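Long-range contacts in peruvianin-I (PDB 6ORM), which has proteolytic activity in plant latex, where it is classed as a cysteine peptidase, although it is built as a germin-like protein of the cupin superfamily: residues F58-Q63 / T73-V78; I104-Y109 / D125-P130; D50-N55 / Q86-P91; M98-E103 / N144-A149. One frame throughout, in Å; residues are numbered along the deposited sequence.

Contact 1 (F58-Q63 / T73-V78)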
loop_
_atom_site.group_PDB
_atom_site.type_symbol
_atom_site.label_atom_id
_atom_site.label_comp_id
_atom_site.label_asym_id
_atom_site.label_seq_id
_atom_site.Cartn_x
_atom_site.Cartn_y
_atom_site.Cartn_z
ATOM N N PHE A 58 26.207 2.089 4.890
ATOM C CA PHE A 58 24.830 1.699 4.621
ATOM C C PHE A 58 24.244 0.901 5.775
ATOM O O PHE A 58 24.916 0.047 6.361
ATOM C CB PHE A 58 24.752 0.857 3.347
ATOM C CG PHE A 58 25.054 1.616 2.091
ATOM C CD1 PHE A 58 24.079 2.380 1.472
ATOM C CD2 PHE A 58 26.314 1.555 1.520
ATOM C CE1 PHE A 58 24.357 3.072 0.307
ATOM C CE2 PHE A 58 26.600 2.245 0.357
ATOM C CZ PHE A 58 25.620 3.004 -0.251
ATOM N N VAL A 59 22.988 1.193 6.109
ATOM C CA VAL A 59 22.219 0.314 6.984
ATOM C C VAL A 59 20.875 0.027 6.331
ATOM O O VAL A 59 19.857 0.642 6.673
ATOM C CB VAL A 59 22.029 0.896 8.397
ATOM C CG1 VAL A 59 21.521 -0.187 9.335
ATOM C CG2 VAL A 59 23.328 1.482 8.924
ATOM N N THR A 60 20.875 -0.891 5.372
ATOM C CA THR A 60 19.664 -1.474 4.825
ATOM C C THR A 60 19.476 -2.869 5.417
ATOM O O THR A 60 20.282 -3.341 6.224
ATOM C CB THR A 60 19.732 -1.525 3.297
ATOM O OG1 THR A 60 20.616 -2.581 2.899
ATOM C CG2 THR A 60 20.236 -0.202 2.737
ATOM N N ALA A 61 18.392 -3.538 5.014
ATOM C CA ALA A 61 18.180 -4.919 5.436
ATOM C C ALA A 61 19.340 -5.826 5.045
ATOM O O ALA A 61 19.528 -6.879 5.667
ATOM C CB ALA A 61 16.872 -5.455 4.851
ATOM N N GLY A 62 20.123 -5.445 4.032
ATOM C CA GLY A 62 21.295 -6.226 3.669
ATOM C C GLY A 62 22.372 -6.217 4.734
ATOM O O GLY A 62 23.144 -7.173 4.848
ATOM N N GLN A 63 22.455 -5.139 5.512
ATOM C CA GLN A 63 23.423 -5.026 6.597
ATOM C C GLN A 63 22.820 -5.307 7.965
ATOM O O GLN A 63 23.523 -5.798 8.854
ATOM C CB GLN A 63 24.044 -3.624 6.615
ATOM C CG GLN A 63 24.863 -3.270 5.384
ATOM C CD GLN A 63 24.004 -2.986 4.168
ATOM O OE1 GLN A 63 23.071 -2.184 4.224
ATOM N NE2 GLN A 63 24.309 -3.653 3.063
ATOM N N THR A 73 15.398 2.539 6.620
ATOM C CA THR A 73 16.835 2.508 6.383
ATOM C C THR A 73 17.417 3.813 6.911
ATOM O O THR A 73 16.774 4.861 6.837
ATOM C CB THR A 73 17.163 2.347 4.885
ATOM O OG1 THR A 73 17.028 0.974 4.501
ATOM C CG2 THR A 73 18.578 2.815 4.552
ATOM N N ILE A 74 18.630 3.746 7.462
ATOM C CA ILE A 74 19.407 4.945 7.751
ATOM C C ILE A 74 20.811 4.757 7.190
ATOM O O ILE A 74 21.431 3.705 7.386
ATOM C CB ILE A 74 19.436 5.278 9.259
ATOM C CG1 ILE A 74 20.097 6.638 9.495
ATOM C CG2 ILE A 74 20.120 4.189 10.069
ATOM C CD1 ILE A 74 19.907 7.176 10.903
ATOM N N ASN A 75 21.298 5.761 6.468
ATOM C CA ASN A 75 22.646 5.761 5.922
ATOM C C ASN A 75 23.418 6.943 6.490
ATOM O O ASN A 75 22.875 8.043 6.615
ATOM C CB ASN A 75 22.628 5.845 4.387
ATOM C CG ASN A 75 21.983 4.634 3.737
ATOM O OD1 ASN A 75 22.088 3.513 4.235
ATOM N ND2 ASN A 75 21.313 4.857 2.615
ATOM N N ARG A 76 24.683 6.713 6.832
ATOM C CA ARG A 76 25.573 7.786 7.253
ATOM C C ARG A 76 26.446 8.202 6.080
ATOM O O ARG A 76 27.077 7.356 5.438
ATOM C CB ARG A 76 26.455 7.360 8.429
ATOM C CG ARG A 76 27.366 8.479 8.924
ATOM C CD ARG A 76 28.409 7.983 9.918
ATOM N NE ARG A 76 29.336 7.028 9.320
ATOM C CZ ARG A 76 30.065 6.158 10.012
ATOM N NH1 ARG A 76 30.004 6.140 11.337
ATOM N NH2 ARG A 76 30.879 5.323 9.378
ATOM N N CYS A 77 26.489 9.503 5.812
ATOM C CA CYS A 77 27.299 10.054 4.738
ATOM C C CYS A 77 28.317 11.011 5.336
ATOM O O CYS A 77 27.952 11.922 6.086
ATOM C CB CYS A 77 26.431 10.770 3.701
ATOM S SG CYS A 77 25.164 9.742 2.894
ATOM N N VAL A 78 29.587 10.806 5.001
ATOM C CA VAL A 78 30.670 11.688 5.417
ATOM C C VAL A 78 31.330 12.246 4.165
ATOM O O VAL A 78 31.675 11.491 3.248
ATOM C CB VAL A 78 31.690 10.953 6.305
ATOM C CG1 VAL A 78 32.845 11.874 6.680
ATOM C CG2 VAL A 78 31.004 10.407 7.552
#
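Where the cupin sheet meets the loop that follows its outermost strand 54-57, V59 lies against I74 and N75 of strand 73-79. The chain carries on the antiparallel course of the two strands for a few residues, then turns off. V59 N donates to N75 OD1 at 3.1 Å with an N-H...O angle of 155°, approaching nearly along the C=O axis. The first torsion of N75 (chi1 -64°) sets CG beside its own backbone N, on the side from which the amide can meet V59. The same oxygen is 3.3 Å from F58 CA and lies obliquely to the F58 ring, whose plane is 80° from that of the amide. In the return direction I74 N reaches V59 O only weakly, at 3.4 Å. V59 CB sits 3.0 Å from I74 O, a tight approach, while T60 and T73 lie side by side with CG2 to CG2 at 3.9 Å; T73 OG1 is hydrogen-bonded to S153 O. L126 of the second subunit packs on V59 and I74, so the contact borders the interface. Beyond, the loop is braced internally: Q63 OE1 accepts from both T60 N (2.8 Å) and T60 OG1. T60 OG1 in turn accepts from G62 N, an ST turn, in the loop that leaves the edge strand 54-57 of the cupin sheet.

Contact 2 (I104-Y109 / D125-P130)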
loop_
_atom_site.group_PDB
_atom_site.type_symbol
_atom_site.label_atom_id
_atom_site.label_comp_id
_atom_site.label_asym_id
_atom_site.label_seq_id
_atom_site.Cartn_x
_atom_site.Cartn_y
_atom_site.Cartn_z
ATOM N N ILE A 104 26.737 21.833 4.810
ATOM C CA ILE A 104 26.524 21.270 3.486
ATOM C C ILE A 104 25.519 22.114 2.716
ATOM O O ILE A 104 24.649 22.771 3.298
ATOM C CB ILE A 104 26.030 19.809 3.554
ATOM C CG1 ILE A 104 24.787 19.711 4.442
ATOM C CG2 ILE A 104 27.124 18.893 4.051
ATOM C CD1 ILE A 104 24.224 18.312 4.570
ATOM N N LEU A 105 25.648 22.085 1.391
ATOM C CA LEU A 105 24.578 22.495 0.493
ATOM C C LEU A 105 23.805 21.246 0.092
ATOM O O LEU A 105 24.387 20.306 -0.456
ATOM C CB LEU A 105 25.128 23.203 -0.743
ATOM C CG LEU A 105 25.492 24.683 -0.634
ATOM C CD1 LEU A 105 25.790 25.249 -2.018
ATOM C CD2 LEU A 105 24.381 25.471 0.051
ATOM N N GLU A 106 22.508 21.230 0.382
ATOM C CA GLU A 106 21.638 20.101 0.086
ATOM C C GLU A 106 20.514 20.580 -0.820
ATOM O O GLU A 106 19.844 21.567 -0.506
ATOM C CB GLU A 106 21.076 19.499 1.378
ATOM C CG GLU A 106 20.173 18.297 1.178
ATOM C CD GLU A 106 20.942 17.024 0.904
ATOM O OE1 GLU A 106 22.099 16.914 1.362
ATOM O OE2 GLU A 106 20.383 16.131 0.234
ATOM N N GLY A 107 20.309 19.892 -1.942
ATOM C CA GLY A 107 19.247 20.277 -2.853
ATOM C C GLY A 107 18.685 19.107 -3.628
ATOM O O GLY A 107 19.340 18.075 -3.796
ATOM N N PHE A 108 17.448 19.283 -4.101
ATOM C CA PHE A 108 16.824 18.350 -5.028
ATOM C C PHE A 108 16.135 19.127 -6.143
ATOM O O PHE A 108 15.802 20.305 -5.994
ATOM C CB PHE A 108 15.827 17.408 -4.321
ATOM C CG PHE A 108 14.501 18.044 -3.982
ATOM C CD1 PHE A 108 13.458 18.055 -4.899
ATOM C CD2 PHE A 108 14.287 18.600 -2.732
ATOM C CE1 PHE A 108 12.239 18.633 -4.585
ATOM C CE2 PHE A 108 13.066 19.177 -2.410
ATOM C CZ PHE A 108 12.042 19.192 -3.339
ATOM N N TYR A 109 15.933 18.447 -7.273
ATOM C CA TYR A 109 15.240 18.998 -8.432
ATOM C C TYR A 109 13.867 18.350 -8.563
ATOM O O TYR A 109 13.744 17.125 -8.460
ATOM C CB TYR A 109 16.040 18.769 -9.719
ATOM C CG TYR A 109 17.443 19.330 -9.695
ATOM C CD1 TYR A 109 18.480 18.630 -9.094
ATOM C CD2 TYR A 109 17.732 20.557 -10.281
ATOM C CE1 TYR A 109 19.765 19.137 -9.073
ATOM C CE2 TYR A 109 19.016 21.070 -10.266
ATOM C CZ TYR A 109 20.027 20.355 -9.658
ATOM O OH TYR A 109 21.308 20.859 -9.638
ATOM N N ASP A 125 19.963 20.639 11.363
ATOM C CA ASP A 125 19.025 20.905 10.279
ATOM C C ASP A 125 18.484 19.609 9.676
ATOM O O ASP A 125 19.172 18.587 9.597
ATOM C CB ASP A 125 19.706 21.728 9.172
ATOM C CG ASP A 125 19.635 23.229 9.397
ATOM O OD1 ASP A 125 18.575 23.774 9.821
ATOM O OD2 ASP A 125 20.677 23.869 9.133
ATOM N N LEU A 126 17.230 19.662 9.236
ATOM C CA LEU A 126 16.619 18.575 8.492
ATOM C C LEU A 126 16.265 19.079 7.104
ATOM O O LEU A 126 15.946 20.257 6.918
ATOM C CB LEU A 126 15.361 18.031 9.178
ATOM C CG LEU A 126 15.495 17.494 10.599
ATOM C CD1 LEU A 126 14.113 17.261 11.155
ATOM C CD2 LEU A 126 16.314 16.212 10.616
ATOM N N PHE A 127 16.331 18.175 6.135
ATOM C CA PHE A 127 15.974 18.485 4.759
ATOM C C PHE A 127 15.351 17.236 4.158
ATOM O O PHE A 127 15.915 16.145 4.285
ATOM C CB PHE A 127 17.205 18.931 3.961
ATOM C CG PHE A 127 16.879 19.560 2.634
ATOM C CD1 PHE A 127 16.792 18.784 1.488
ATOM C CD2 PHE A 127 16.674 20.924 2.529
ATOM C CE1 PHE A 127 16.501 19.358 0.263
ATOM C CE2 PHE A 127 16.381 21.505 1.306
ATOM C CZ PHE A 127 16.294 20.721 0.173
ATOM N N ILE A 128 14.196 17.391 3.516
ATOM C CA ILE A 128 13.419 16.263 3.011
ATOM C C ILE A 128 13.561 16.196 1.494
ATOM O O ILE A 128 13.419 17.211 0.801
ATOM C CB ILE A 128 11.941 16.354 3.441
ATOM C CG1 ILE A 128 11.164 15.129 2.952
ATOM C CG2 ILE A 128 11.293 17.655 2.968
ATOM C CD1 ILE A 128 11.528 13.845 3.681
ATOM N N ILE A 129 13.878 15.011 0.990
ATOM C CA ILE A 129 13.997 14.725 -0.437
ATOM C C ILE A 129 12.832 13.822 -0.833
ATOM O O ILE A 129 12.735 12.694 -0.332
ATOM C CB ILE A 129 15.340 14.057 -0.774
ATOM C CG1 ILE A 129 16.498 15.037 -0.590
ATOM C CG2 ILE A 129 15.328 13.504 -2.194
ATOM C CD1 ILE A 129 17.589 14.493 0.282
ATOM N N PRO A 130 11.928 14.264 -1.703
ATOM C CA PRO A 130 10.831 13.395 -2.150
ATOM C C PRO A 130 11.366 12.177 -2.881
ATOM O O PRO A 130 12.489 12.201 -3.407
ATOM C CB PRO A 130 10.017 14.303 -3.087
ATOM C CG PRO A 130 10.392 15.696 -2.695
ATOM C CD PRO A 130 11.817 15.629 -2.244
#
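The F108 ring carries P130 CD over the centre of one face, 3.6 Å from the centroid and 6° off the ring normal, a CH-pi contact in which the proline side chain crosses the phenylalanine at about a right angle. At the edge of the same ring, in its plane, comes F127 CE1, 3.8 Å from F108 CD2. The F127 ring in turn has the backbone oxygen of E106 above one face, displaced toward the rim, with E106 O 3.7 Å from F127 CZ. E106 adds its side chain: CG, anti to the backbone N, comes within 3.4 Å of F127 CD1, and the chain then bends at chi2. Its carboxylate plane is turned 56° from the F127 ring. OE1 of E106 is hydrogen-bonded to T137 OG1, while E106 OE2 lies against the I129 CD1 methyl at 3.2 Å. No hydrogen bond joins the segments, and the strand axes, 7.8 Å apart at closest approach and 22° from parallel, show two layers meeting through side chains, consistent with the two facing sheets of the cupin beta-barrel. Strand 104-109 is the middle one of a three-stranded sheet, between 116-121 and 135-139. Strand 126-129 borders 95-101 in the five-stranded sheet, whose V97 touches both E106 and I129, and on its other side L126 and F127 pair with an antiparallel strand of the second subunit, which also sets F37 edge-to-face against F108.

Contact 3 (D50-N55 / Q86-P91). With NAG (2-acetamido-2-deoxy-beta-D-glucopyranose), chain D.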
loop_
_atom_site.group_PDB
_atom_site.type_symbol
_atom_site.label_atom_id
_atom_site.label_comp_id
_atom_site.label_asym_id
_atom_site.label_seq_id
_atom_site.Cartn_x
_atom_site.Cartn_y
_atom_site.Cartn_z
ATOM N N ASP A 50 35.105 7.759 -1.904
ATOM C CA ASP A 50 35.151 7.618 -3.347
ATOM C C ASP A 50 35.948 8.779 -3.938
ATOM O O ASP A 50 36.380 9.691 -3.230
ATOM C CB ASP A 50 33.736 7.503 -3.929
ATOM C CG ASP A 50 32.874 8.754 -3.700
ATOM O OD1 ASP A 50 33.406 9.837 -3.378
ATOM O OD2 ASP A 50 31.635 8.642 -3.852
ATOM N N GLN A 51 36.157 8.737 -5.257
ATOM C CA GLN A 51 36.942 9.766 -5.937
ATOM C C GLN A 51 36.441 11.181 -5.665
ATOM O O GLN A 51 37.208 12.136 -5.821
ATOM C CB GLN A 51 36.981 9.511 -7.443
ATOM C CG GLN A 51 35.645 9.240 -8.101
ATOM C CD GLN A 51 35.784 9.124 -9.605
ATOM O OE1 GLN A 51 36.601 9.815 -10.215
ATOM N NE2 GLN A 51 35.003 8.234 -10.210
ATOM N N TRP A 52 35.174 11.348 -5.281
ATOM C CA TRP A 52 34.592 12.671 -5.099
ATOM C C TRP A 52 34.507 13.071 -3.629
ATOM O O TRP A 52 33.910 14.103 -3.311
ATOM C CB TRP A 52 33.207 12.736 -5.761
ATOM C CG TRP A 52 33.251 12.378 -7.226
ATOM C CD1 TRP A 52 33.827 13.101 -8.234
ATOM C CD2 TRP A 52 32.696 11.208 -7.843
ATOM N NE1 TRP A 52 33.672 12.451 -9.434
ATOM C CE2 TRP A 52 32.979 11.288 -9.223
ATOM C CE3 TRP A 52 31.988 10.101 -7.363
ATOM C CZ2 TRP A 52 32.579 10.302 -10.125
ATOM C CZ3 TRP A 52 31.594 9.124 -8.259
ATOM C CH2 TRP A 52 31.890 9.231 -9.625
ATOM N N GLY A 53 35.099 12.281 -2.734
ATOM C CA GLY A 53 35.172 12.626 -1.327
ATOM C C GLY A 53 33.998 12.211 -0.474
ATOM O O GLY A 53 33.814 12.774 0.610
ATOM N N LEU A 54 33.209 11.235 -0.909
ATOM C CA LEU A 54 32.049 10.770 -0.164
ATOM C C LEU A 54 32.291 9.368 0.379
ATOM O O LEU A 54 32.785 8.493 -0.342
ATOM C CB LEU A 54 30.798 10.770 -1.045
ATOM C CG LEU A 54 29.593 9.994 -0.503
ATOM C CD1 LEU A 54 29.001 10.689 0.712
ATOM C CD2 LEU A 54 28.536 9.795 -1.582
ATOM N N ASN A 55 31.943 9.158 1.646
ATOM C CA ASN A 55 31.801 7.816 2.193
ATOM C C ASN A 55 30.363 7.606 2.633
ATOM O O ASN A 55 29.810 8.427 3.372
ATOM C CB ASN A 55 32.716 7.545 3.387
ATOM C CG ASN A 55 32.414 6.203 4.012
ATOM O OD1 ASN A 55 31.612 6.093 4.940
ATOM N ND2 ASN A 55 33.031 5.165 3.475
ATOM N N GLN A 86 27.826 14.148 -6.027
ATOM C CA GLN A 86 27.398 14.170 -7.422
ATOM C C GLN A 86 25.872 14.133 -7.419
ATOM O O GLN A 86 25.247 14.227 -6.356
ATOM C CB GLN A 86 27.989 13.011 -8.236
ATOM C CG GLN A 86 29.454 12.687 -7.923
ATOM C CD GLN A 86 30.406 13.837 -8.196
ATOM O OE1 GLN A 86 30.872 14.021 -9.317
ATOM N NE2 GLN A 86 30.712 14.611 -7.159
ATOM N N PHE A 87 25.252 14.067 -8.590
ATOM C CA PHE A 87 23.799 13.997 -8.662
ATOM C C PHE A 87 23.341 12.555 -8.471
ATOM O O PHE A 87 23.782 11.654 -9.190
ATOM C CB PHE A 87 23.310 14.563 -9.992
ATOM C CG PHE A 87 23.692 16.000 -10.201
ATOM C CD1 PHE A 87 23.128 16.999 -9.424
ATOM C CD2 PHE A 87 24.623 16.352 -11.163
ATOM C CE1 PHE A 87 23.476 18.325 -9.610
ATOM C CE2 PHE A 87 24.973 17.676 -11.358
ATOM C CZ PHE A 87 24.401 18.665 -10.576
ATOM N N ARG A 88 22.448 12.341 -7.504
ATOM C CA ARG A 88 22.039 10.996 -7.129
ATOM C C ARG A 88 20.528 10.935 -6.949
ATOM O O ARG A 88 19.859 11.955 -6.766
ATOM C CB ARG A 88 22.746 10.538 -5.841
ATOM C CG ARG A 88 24.227 10.234 -6.037
ATOM C CD ARG A 88 24.874 9.661 -4.785
ATOM N NE ARG A 88 26.331 9.707 -4.875
ATOM C CZ ARG A 88 27.116 8.636 -4.865
ATOM N NH1 ARG A 88 26.586 7.425 -4.749
ATOM N NH2 ARG A 88 28.432 8.772 -4.963
ATOM N N THR A 89 20.002 9.712 -7.008
ATOM C CA THR A 89 18.612 9.434 -6.691
ATOM C C THR A 89 18.527 8.289 -5.691
ATOM O O THR A 89 19.419 7.440 -5.612
ATOM C CB THR A 89 17.789 9.055 -7.938
ATOM O OG1 THR A 89 18.278 7.821 -8.482
ATOM C CG2 THR A 89 17.859 10.153 -8.995
ATOM N N ASN A 90 17.440 8.288 -4.922
ATOM C CA ASN A 90 17.013 7.126 -4.151
ATOM C C ASN A 90 15.717 6.630 -4.775
ATOM O O ASN A 90 14.635 7.147 -4.456
ATOM C CB ASN A 90 16.812 7.478 -2.675
ATOM C CG ASN A 90 18.092 7.949 -2.014
ATOM O OD1 ASN A 90 18.219 9.116 -1.644
ATOM N ND2 ASN A 90 19.051 7.042 -1.863
ATOM N N PRO A 91 15.770 5.646 -5.675
ATOM C CA PRO A 91 14.600 5.357 -6.523
ATOM C C PRO A 91 13.326 4.987 -5.777
ATOM O O PRO A 91 12.233 5.282 -6.279
ATOM C CB PRO A 91 15.091 4.195 -7.400
ATOM C CG PRO A 91 16.575 4.353 -7.432
ATOM C CD PRO A 91 16.955 4.871 -6.079
HETATM C C1 NAG D . 32.768 3.831 3.943
HETATM C C2 NAG D . 33.376 2.770 3.046
HETATM C C3 NAG D . 32.773 1.412 3.378
HETATM C C4 NAG D . 32.850 1.128 4.876
HETATM C C5 NAG D . 32.380 2.324 5.706
HETATM C C6 NAG D . 32.630 2.156 7.188
HETATM C C7 NAG D . 34.179 3.366 0.803
HETATM C C8 NAG D . 33.788 3.677 -0.611
HETATM N N2 NAG D . 33.173 3.091 1.642
HETATM O O3 NAG D . 33.466 0.406 2.647
HETATM O O4 NAG D . 31.978 0.050 5.185
HETATM O O5 NAG D . 33.049 3.525 5.295
HETATM O O6 NAG D . 34.017 2.112 7.494
HETATM O O7 NAG D . 35.349 3.362 1.168
HETATM O O HOH W 1 30.208 11.074 -4.520
HETATM O O HOH W 2 30.146 6.609 -4.701
#
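D50 OD2 faces R88 NH2 at 3.4 Å in a salt bridge, and two waters bridge the same two atoms. Each water donates to the carboxylate oxygen and accepts from the guanidinium nitrogen; the shorter path runs through water 2, 2.7 Å from D50 OD2 and 2.8 Å from R88 NH2. The charged groups reach toward each other tip to tip. D50 OD1 is occupied locally, accepting from L54 N at 2.8 Å and, weakly, from W52 N. These bonds accompany the type I beta turn from D50 to G53, itself closed by G53 N to D50 O, that leads into strand 54-57 of the cupin sheet. R88, on strand 87-89 of the small two-stranded sheet, is extended from CG to NE, and its NE is hydrogen-bonded to T85 O. L54 CD2 lies over one face of the guanidinium, 3.5 Å from R88 NH2. W52 is sandwiched: Q51 CG covers the centre of one ring face, while on the opposite face the Q86 amide stacks nearly flat, planes 9° apart, and Q86 CG makes a CH-pi contact 3.9 Å from the centroid of the six-membered ring. N55 ND2 carries the N-linked sugar at C1.

Contact 4 (M98-E103 / N144-A149). With NAG (2-acetamido-2-deoxy-beta-D-glucopyranose), chain E.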
loop_
_atom_site.group_PDB
_atom_site.type_symbol
_atom_site.label_atom_id
_atom_site.label_comp_id
_atom_site.label_asym_id
_atom_site.label_seq_id
_atom_site.Cartn_x
_atom_site.Cartn_y
_atom_site.Cartn_z
ATOM N N MET A 98 19.497 14.550 8.025
ATOM C CA MET A 98 19.859 15.332 9.201
ATOM C C MET A 98 21.356 15.599 9.183
ATOM O O MET A 98 22.157 14.659 9.233
ATOM C CB MET A 98 19.480 14.637 10.509
ATOM C CG MET A 98 19.857 15.494 11.719
ATOM S SD MET A 98 19.205 14.951 13.309
ATOM C CE MET A 98 20.083 13.405 13.525
ATOM N N ALA A 99 21.727 16.876 9.133
ATOM C CA ALA A 99 23.121 17.271 9.257
ATOM C C ALA A 99 23.536 17.239 10.723
ATOM O O ALA A 99 22.800 17.695 11.600
ATOM C CB ALA A 99 23.335 18.672 8.682
ATOM N N THR A 100 24.712 16.669 10.988
ATOM C CA THR A 100 25.229 16.569 12.349
ATOM C C THR A 100 26.621 17.155 12.543
ATOM O O THR A 100 26.980 17.457 13.687
ATOM C CB THR A 100 25.244 15.103 12.813
ATOM O OG1 THR A 100 26.060 14.327 11.927
ATOM C CG2 THR A 100 23.829 14.533 12.822
ATOM N N GLU A 101 27.411 17.328 11.486
ATOM C CA GLU A 101 28.748 17.891 11.611
ATOM C C GLU A 101 29.073 18.667 10.343
ATOM O O GLU A 101 28.741 18.226 9.241
ATOM C CB GLU A 101 29.790 16.793 11.856
ATOM C CG GLU A 101 31.223 17.191 11.545
ATOM C CD GLU A 101 32.144 15.990 11.425
ATOM O OE1 GLU A 101 32.273 15.445 10.302
ATOM O OE2 GLU A 101 32.734 15.591 12.454
ATOM N N GLY A 102 29.712 19.824 10.505
ATOM C CA GLY A 102 30.084 20.616 9.352
ATOM C C GLY A 102 28.882 21.321 8.748
ATOM O O GLY A 102 27.839 21.508 9.383
ATOM N N GLU A 103 29.037 21.717 7.486
ATOM C CA GLU A 103 28.012 22.460 6.768
ATOM C C GLU A 103 27.956 22.000 5.322
ATOM O O GLU A 103 28.993 21.801 4.683
ATOM C CB GLU A 103 28.257 23.972 6.801
ATOM C CG GLU A 103 28.195 24.587 8.177
ATOM C CD GLU A 103 28.318 26.092 8.126
ATOM O OE1 GLU A 103 28.241 26.657 7.014
ATOM O OE2 GLU A 103 28.496 26.707 9.198
ATOM N N ASN A 144 35.350 17.729 7.797
ATOM C CA ASN A 144 34.380 16.776 7.284
ATOM C C ASN A 144 32.959 17.234 7.578
ATOM O O ASN A 144 32.681 17.840 8.617
ATOM C CB ASN A 144 34.574 15.396 7.913
ATOM C CG ASN A 144 35.865 14.725 7.499
ATOM O OD1 ASN A 144 36.518 15.114 6.531
ATOM N ND2 ASN A 144 36.237 13.696 8.253
ATOM N N ALA A 145 32.055 16.912 6.663
ATOM C CA ALA A 145 30.625 17.069 6.873
ATOM C C ALA A 145 30.011 15.690 7.069
ATOM O O ALA A 145 30.322 14.757 6.320
ATOM C CB ALA A 145 29.971 17.787 5.694
ATOM N N THR A 146 29.155 15.556 8.077
ATOM C CA THR A 146 28.448 14.310 8.343
ATOM C C THR A 146 26.950 14.572 8.351
ATOM O O THR A 146 26.488 15.538 8.968
ATOM C CB THR A 146 28.880 13.697 9.680
ATOM O OG1 THR A 146 30.293 13.458 9.666
ATOM C CG2 THR A 146 28.151 12.380 9.930
ATOM N N PHE A 147 26.198 13.725 7.652
ATOM C CA PHE A 147 24.748 13.759 7.733
ATOM C C PHE A 147 24.200 12.344 7.632
ATOM O O PHE A 147 24.839 11.449 7.074
ATOM C CB PHE A 147 24.125 14.665 6.657
ATOM C CG PHE A 147 24.461 14.279 5.242
ATOM C CD1 PHE A 147 25.638 14.708 4.653
ATOM C CD2 PHE A 147 23.578 13.521 4.487
ATOM C CE1 PHE A 147 25.939 14.371 3.349
ATOM C CE2 PHE A 147 23.873 13.181 3.181
ATOM C CZ PHE A 147 25.055 13.612 2.609
ATOM N N TYR A 148 23.011 12.156 8.196
ATOM C CA TYR A 148 22.319 10.877 8.189
ATOM C C TYR A 148 21.055 10.997 7.353
ATOM O O TYR A 148 20.290 11.954 7.511
ATOM C CB TYR A 148 21.975 10.436 9.612
ATOM C CG TYR A 148 23.194 10.151 10.450
ATOM C CD1 TYR A 148 23.912 11.182 11.038
ATOM C CD2 TYR A 148 23.642 8.851 10.636
ATOM C CE1 TYR A 148 25.035 10.927 11.796
ATOM C CE2 TYR A 148 24.761 8.584 11.395
ATOM C CZ TYR A 148 25.454 9.626 11.972
ATOM O OH TYR A 148 26.573 9.369 12.728
ATOM N N ALA A 149 20.847 10.034 6.465
ATOM C CA ALA A 149 19.649 9.968 5.643
ATOM C C ALA A 149 18.737 8.874 6.184
ATOM O O ALA A 149 19.126 7.702 6.224
ATOM C CB ALA A 149 20.005 9.700 4.181
HETATM C C1 NAG E . 37.414 12.889 8.073
HETATM C C2 NAG E . 38.525 13.306 9.031
HETATM C C3 NAG E . 39.726 12.368 8.892
HETATM C C4 NAG E . 39.287 10.920 9.079
HETATM C C5 NAG E . 38.134 10.595 8.127
HETATM C C6 NAG E . 37.529 9.232 8.376
HETATM C C7 NAG E . 38.758 15.627 9.773
HETATM C C8 NAG E . 39.201 17.012 9.410
HETATM N N2 NAG E . 38.911 14.693 8.828
HETATM O O3 NAG E . 40.734 12.696 9.845
HETATM O O4 NAG E . 40.387 10.051 8.818
HETATM O O5 NAG E . 37.065 11.534 8.310
HETATM O O6 NAG E . 36.816 9.210 9.605
HETATM O O7 NAG E . 38.282 15.364 10.873
HETATM O O HOH W 3 34.458 13.153 10.374
#
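M98 and Y148 form a hydrogen-bonded antiparallel pair, with M98 N to Y148 O at 2.8 Å and an N-H...O angle of 168°; the reverse bond from Y148 N to M98 O has the same length. Beyond the non-hydrogen-bonded pair A99-F147 the register shifts by one residue, giving a classic beta bulge in the cupin sheet: T100 and E101 both face T146. The evidence is T146 O, which accepts from T100 N at 2.9 Å and from E101 N at 3.2 Å, with a weak third bond from T100 OG1. T146 N returns to E101 O at 2.9 Å. T146 OG1 donates to E101 OE1 at 2.9 Å, meeting it 64° out of the carboxylate plane. On the same side of the sheet T100 OG1 comes to the edge of the Y148 ring, 3.6 Å from CE1, while M98 and Y148 also pack on Y148 and M98 of the second subunit. F147 and A99 lie on the other face, where the F147 side chain touches I104 and V97. Water 3 donates to E101 OE1 and accepts from N144 ND2 at 2.8 Å, the same nitrogen that is bonded covalently to C1 of the N-linked sugar.

How the contacts relate
Contact 3 (through strand 54-57), contact 1 and contact 4 follow one another across the five-stranded sheet. V78 O of contact 1 is 2.8 Å from N55 N of contact 3, while N75 O, also of contact 1, is 2.8 Å from A149 N of contact 4, both probable hydrogen bonds. Contact 4 passes to contact 2 through D125 O and A99 N, 3.1 Å apart, and contact 2 then crosses to the three-stranded sheet. Contacts 1 and 2 do not touch, their centres lying about 18 Å apart, yet both meet the second subunit, as does contact 4. Contacts 3 and 4, about 5 Å apart at their nearest atoms, each hold a glycosylated asparagine, N55 and N144.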